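Local coordinates for protein halorhodopsin (Halobacterium salinarum, PDB 2JAF) that binds retinal as a light-absorbing chromophore and works as a light-driven chloride pump in the archaeal membrane, at residues R200-V203 with V204-L208; L237-A241 with K242-A246. The protein carries 2 engineered substitutions. All blocks are in the same frame, centred on the assembly; numbering follows the deposited sequence.

Overall arrangement
Interactions 1 and 2 lie on two helices that follow each other in the chain of this seven-helix retinal protein. Interaction 1 is on helix 193-216 and comes first. Interaction 2 is on helix 227-255. Their centres are about 10 Å apart and the two helices pack directly. Val203 CG2 meets Phe245 CE2 at 3.6 Å, and Leu206 CD1 rests on the backbone of Phe240 and Ala241. Both contacts touch the same retinal. Residues 237-246 carry the lysine bonded to its C15 end and an aspartate salt-bridged to the lysine nitrogen, while residues 200-208 lay an indole against its C19 and C20 methyls. Together they make two neighbouring walls of the chromophore pocket.

Interaction 1 of 2, residues R200-V203 with V204-L208; sequences RVLV and VVLWL. Engineered in segment 200-203: Val203 (natural residue Thr). With RET (retinal), chain G.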
# COMPACT_ATOMS: atom_id res chain seq x y z
N ARG A 200 -11.81 -10.08 -20.29
CA ARG A 200 -10.55 -10.78 -20.11
C ARG A 200 -9.65 -10.61 -21.34
O ARG A 200 -8.44 -10.43 -21.21
CB ARG A 200 -10.80 -12.27 -19.85
CG ARG A 200 -9.55 -13.11 -19.72
CD ARG A 200 -9.89 -14.51 -19.26
NE ARG A 200 -10.67 -15.26 -20.24
CZ ARG A 200 -10.98 -16.55 -20.10
NH1 ARG A 200 -10.57 -17.22 -19.03
NH2 ARG A 200 -11.65 -17.18 -21.05
N VAL A 201 -10.24 -10.68 -22.53
CA VAL A 201 -9.47 -10.51 -23.75
C VAL A 201 -8.89 -9.11 -23.79
O VAL A 201 -7.72 -8.92 -24.15
CB VAL A 201 -10.35 -10.73 -25.01
CG1 VAL A 201 -9.53 -10.46 -26.27
CG2 VAL A 201 -10.89 -12.17 -25.03
N LEU A 202 -9.70 -8.12 -23.42
CA LEU A 202 -9.24 -6.74 -23.42
C LEU A 202 -8.07 -6.53 -22.47
O LEU A 202 -7.10 -5.85 -22.81
CB LEU A 202 -10.38 -5.79 -23.04
CG LEU A 202 -11.49 -5.64 -24.09
CD1 LEU A 202 -12.52 -4.62 -23.59
CD2 LEU A 202 -10.89 -5.19 -25.41
N VAL A 203 -8.15 -7.12 -21.28
CA VAL A 203 -7.07 -6.99 -20.31
C VAL A 203 -5.79 -7.65 -20.80
O VAL A 203 -4.73 -7.02 -20.82
CB VAL A 203 -7.44 -7.62 -18.94
CG1 VAL A 203 -6.22 -7.62 -18.02
CG2 VAL A 203 -8.58 -6.84 -18.30
N VAL A 204 -5.87 -8.91 -21.20
CA VAL A 204 -4.67 -9.61 -21.65
C VAL A 204 -3.99 -8.91 -22.83
O VAL A 204 -2.79 -8.66 -22.80
CB VAL A 204 -4.97 -11.08 -22.05
CG1 VAL A 204 -3.70 -11.73 -22.61
CG2 VAL A 204 -5.46 -11.86 -20.83
N VAL A 205 -4.76 -8.60 -23.86
CA VAL A 205 -4.18 -7.95 -25.03
C VAL A 205 -3.67 -6.54 -24.76
O VAL A 205 -2.53 -6.20 -25.11
CB VAL A 205 -5.20 -7.90 -26.20
CG1 VAL A 205 -4.61 -7.17 -27.39
CG2 VAL A 205 -5.57 -9.32 -26.60
N LEU A 206 -4.49 -5.71 -24.13
CA LEU A 206 -4.06 -4.34 -23.87
C LEU A 206 -2.93 -4.26 -22.83
O LEU A 206 -1.99 -3.48 -23.01
CB LEU A 206 -5.25 -3.49 -23.42
CG LEU A 206 -6.37 -3.44 -24.47
CD1 LEU A 206 -7.57 -2.70 -23.90
CD2 LEU A 206 -5.87 -2.74 -25.73
N TRP A 207 -3.02 -5.05 -21.76
CA TRP A 207 -1.97 -5.00 -20.74
C TRP A 207 -0.61 -5.44 -21.31
O TRP A 207 0.44 -4.97 -20.86
CB TRP A 207 -2.36 -5.85 -19.52
CG TRP A 207 -3.41 -5.19 -18.64
CD1 TRP A 207 -4.52 -4.51 -19.05
CD2 TRP A 207 -3.49 -5.24 -17.20
NE1 TRP A 207 -5.29 -4.15 -17.97
CE2 TRP A 207 -4.68 -4.58 -16.82
CE3 TRP A 207 -2.67 -5.79 -16.20
CZ2 TRP A 207 -5.08 -4.46 -15.48
CZ3 TRP A 207 -3.06 -5.66 -14.86
CH2 TRP A 207 -4.26 -5.00 -14.52
N LEU A 208 -0.62 -6.33 -22.30
CA LEU A 208 0.63 -6.77 -22.92
C LEU A 208 1.28 -5.62 -23.67
O LEU A 208 2.49 -5.62 -23.90
CB LEU A 208 0.36 -7.94 -23.87
CG LEU A 208 0.24 -9.32 -23.24
CD1 LEU A 208 -0.35 -10.32 -24.23
CD2 LEU A 208 1.62 -9.78 -22.79
C1 RET G . 6.06 -2.60 -17.18
C2 RET G . 7.62 -2.87 -17.36
C3 RET G . 8.17 -4.18 -16.72
C4 RET G . 7.43 -5.45 -17.34
C5 RET G . 5.85 -5.38 -17.33
C6 RET G . 5.15 -4.00 -17.27
C7 RET G . 3.65 -3.99 -17.16
C8 RET G . 2.74 -2.99 -16.96
C9 RET G . 1.32 -3.13 -17.12
C10 RET G . 0.71 -1.88 -16.97
C11 RET G . -0.65 -1.67 -17.10
C12 RET G . -1.16 -0.37 -16.99
C13 RET G . -2.58 -0.06 -17.02
C14 RET G . -2.84 1.33 -16.83
C15 RET G . -4.08 1.88 -16.61
C16 RET G . 5.95 -1.92 -15.77
C17 RET G . 5.67 -1.54 -18.35
C18 RET G . 5.13 -6.71 -17.42
C19 RET G . 0.63 -4.52 -17.60
C20 RET G . -3.66 -1.13 -17.28
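Trp207 N donates to Val203 O at 2.8 Å, the shortest of four i to i+4 backbone bonds here. All four belong to the alpha helix 193-216 of the bacteriorhodopsin-like bundle. Val204 N to Arg200 O is the straightest, with an N-H...O angle of 176°. Val205 and Leu206 bond in the same way to Val201 and Leu202.

The side chains that matter most are Val203 and Trp207, which lie side by side. Val203 is an engineered residue; the natural one is threonine. Its CG1 stands anti to the backbone N (chi1 173°), and this turns the methyl onto the indole. CG1 sits over the face of the five-membered ring, 3.5 Å from its centroid and 5° off the normal. This is a CH-pi contact. On the opposite face lies the retinal methyl C20, 3.5 Å from NE1 of Trp207. The indole is thus clamped between a valine methyl and a chromophore methyl. Residues Thr116, Ile119 and Leu120 of helix 106-127 and Phe172 of helix 158-180 also touch it. With an alanine in place of Trp207, the Val203 and C20 methyls would probably lose the flat surface between them, opening a gap beside the polyene.

Val201 CG1 meets Val205 CG2 at 4.1 Å, on the surface. Leu202 and Leu206 follow the side that packs on helix 227-255. Arg200 NH1 is hydrogen-bonded to Leu179 O. Retinal also meets the Trp207 backbone: its C19 methyl is 3.3 Å from Trp207 O.

Interaction 2 of 2, residues L237-A241 with K242-A246; sequences LDVFA and KYVFA. With RET (retinal), chain G.
Lys242 and Asp238 both start with CG anti to the carbonyl carbon (chi1 -74° and -84°), and their side chains run side by side, one turn apart. The lysine chain is then extended until it bends at chi4 (65°), which brings NZ round to retinal. NZ is covalently bonded to retinal C15 at 1.3 Å, the Schiff-base linkage of microbial rhodopsins. Asp238 OD1 forms a salt bridge with NZ at 3.6 Å and lies 3.5 Å from retinal C14. The carboxylate is also held from outside: OD2 bonds to the hydroxyl of Tyr77 and OD1 to that of Tyr210.

The helix, 227-255, widens to a pi-type turn at the lysine. Lys242 N still bonds to Asp238 O. Two further bonds span five residues: Val244 N to Val239 O at 2.9 Å, and Phe245 N to Phe240 O at 3.0 Å. In the widened turn Ala241 O faces Phe245 CB, at 3.2 Å, rather than the Phe245 N.

Tyr243 has Asp238 O over the centre of one ring face, 4.2 Å above the plane. Its hydroxyl bonds to Ser73. Toward the surface, Val244 CG2 lies 3.8 Å from Phe240 CD1.

The short carbon-nitrogen bond is consistent with an imine. The nitrogen is probably protonated, as is usual for ground-state halorhodopsin. Asp238 would then offset part of that buried charge, its carboxylate held in place by the two tyrosine hydroxyls, with a long, weak ion pair from Arg108 to OD2.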
# COMPACT_ATOMS: atom_id res chain seq x y z
N LEU A 237 -2.92 3.43 -24.94
CA LEU A 237 -3.23 2.19 -24.23
C LEU A 237 -4.17 2.49 -23.07
O LEU A 237 -5.13 1.75 -22.83
CB LEU A 237 -1.95 1.53 -23.71
CG LEU A 237 -1.11 0.83 -24.79
CD1 LEU A 237 0.20 0.36 -24.19
CD2 LEU A 237 -1.91 -0.38 -25.35
N ASP A 238 -3.90 3.58 -22.36
CA ASP A 238 -4.75 3.99 -21.23
C ASP A 238 -6.19 4.24 -21.68
O ASP A 238 -7.13 3.90 -20.96
CB ASP A 238 -4.21 5.26 -20.58
CG ASP A 238 -3.11 5.00 -19.55
OD1 ASP A 238 -2.75 3.83 -19.32
OD2 ASP A 238 -2.62 5.99 -18.97
N VAL A 239 -6.36 4.85 -22.85
CA VAL A 239 -7.70 5.14 -23.34
C VAL A 239 -8.53 3.87 -23.43
O VAL A 239 -9.67 3.83 -23.00
CB VAL A 239 -7.67 5.83 -24.73
CG1 VAL A 239 -9.08 5.89 -25.31
CG2 VAL A 239 -7.10 7.24 -24.61
N PHE A 240 -7.93 2.81 -23.97
CA PHE A 240 -8.64 1.54 -24.11
C PHE A 240 -8.64 0.67 -22.85
O PHE A 240 -9.68 0.12 -22.48
CB PHE A 240 -8.08 0.76 -25.30
CG PHE A 240 -8.38 1.40 -26.63
CD1 PHE A 240 -9.64 1.27 -27.20
CD2 PHE A 240 -7.44 2.21 -27.26
CE1 PHE A 240 -9.97 1.94 -28.38
CE2 PHE A 240 -7.76 2.89 -28.44
CZ PHE A 240 -9.02 2.76 -29.00
N ALA A 241 -7.49 0.54 -22.20
CA ALA A 241 -7.41 -0.30 -21.01
C ALA A 241 -8.16 0.26 -19.82
O ALA A 241 -8.51 -0.48 -18.89
CB ALA A 241 -5.95 -0.56 -20.64
N LYS A 242 -8.40 1.57 -19.82
CA LYS A 242 -9.13 2.19 -18.71
C LYS A 242 -10.52 2.74 -19.06
O LYS A 242 -11.53 2.25 -18.57
CB LYS A 242 -8.33 3.35 -18.10
CG LYS A 242 -7.16 2.93 -17.25
CD LYS A 242 -6.48 4.17 -16.68
CE LYS A 242 -5.43 3.84 -15.64
NZ LYS A 242 -4.31 3.10 -16.19
N TYR A 243 -10.55 3.76 -19.91
CA TYR A 243 -11.82 4.39 -20.24
C TYR A 243 -12.78 3.50 -21.01
O TYR A 243 -13.92 3.31 -20.58
CB TYR A 243 -11.59 5.72 -20.99
CG TYR A 243 -10.46 6.56 -20.41
CD1 TYR A 243 -10.20 6.57 -19.04
CD2 TYR A 243 -9.63 7.31 -21.25
CE1 TYR A 243 -9.11 7.29 -18.52
CE2 TYR A 243 -8.55 8.02 -20.74
CZ TYR A 243 -8.29 8.00 -19.38
OH TYR A 243 -7.18 8.65 -18.89
N VAL A 244 -12.34 2.95 -22.15
CA VAL A 244 -13.20 2.09 -22.94
C VAL A 244 -13.54 0.84 -22.14
O VAL A 244 -14.70 0.40 -22.10
CB VAL A 244 -12.55 1.71 -24.30
CG1 VAL A 244 -13.39 0.66 -25.03
CG2 VAL A 244 -12.43 2.95 -25.18
N PHE A 245 -12.53 0.27 -21.48
CA PHE A 245 -12.73 -0.93 -20.67
C PHE A 245 -13.81 -0.68 -19.62
O PHE A 245 -14.72 -1.50 -19.45
CB PHE A 245 -11.41 -1.32 -19.99
CG PHE A 245 -11.55 -2.40 -18.96
CD1 PHE A 245 -11.89 -2.10 -17.64
CD2 PHE A 245 -11.35 -3.73 -19.31
CE1 PHE A 245 -12.03 -3.11 -16.69
CE2 PHE A 245 -11.49 -4.75 -18.36
CZ PHE A 245 -11.82 -4.43 -17.05
N ALA A 246 -13.69 0.44 -18.91
CA ALA A 246 -14.65 0.79 -17.86
C ALA A 246 -16.04 1.01 -18.44
O ALA A 246 -17.04 0.64 -17.82
CB ALA A 246 -14.19 2.04 -17.12
C1 RET G . 6.06 -2.60 -17.18
C2 RET G . 7.62 -2.87 -17.36
C3 RET G . 8.17 -4.18 -16.72
C4 RET G . 7.43 -5.45 -17.34
C5 RET G . 5.85 -5.38 -17.33
C6 RET G . 5.15 -4.00 -17.27
C7 RET G . 3.65 -3.99 -17.16
C8 RET G . 2.74 -2.99 -16.96
C9 RET G . 1.32 -3.13 -17.12
C10 RET G . 0.71 -1.88 -16.97
C11 RET G . -0.65 -1.67 -17.10
C12 RET G . -1.16 -0.37 -16.99
C13 RET G . -2.58 -0.06 -17.02
C14 RET G . -2.84 1.33 -16.83
C15 RET G . -4.08 1.88 -16.61
C16 RET G . 5.95 -1.92 -15.77
C17 RET G . 5.67 -1.54 -18.35
C18 RET G . 5.13 -6.71 -17.42
C19 RET G . 0.63 -4.52 -17.60
C20 RET G . -3.66 -1.13 -17.28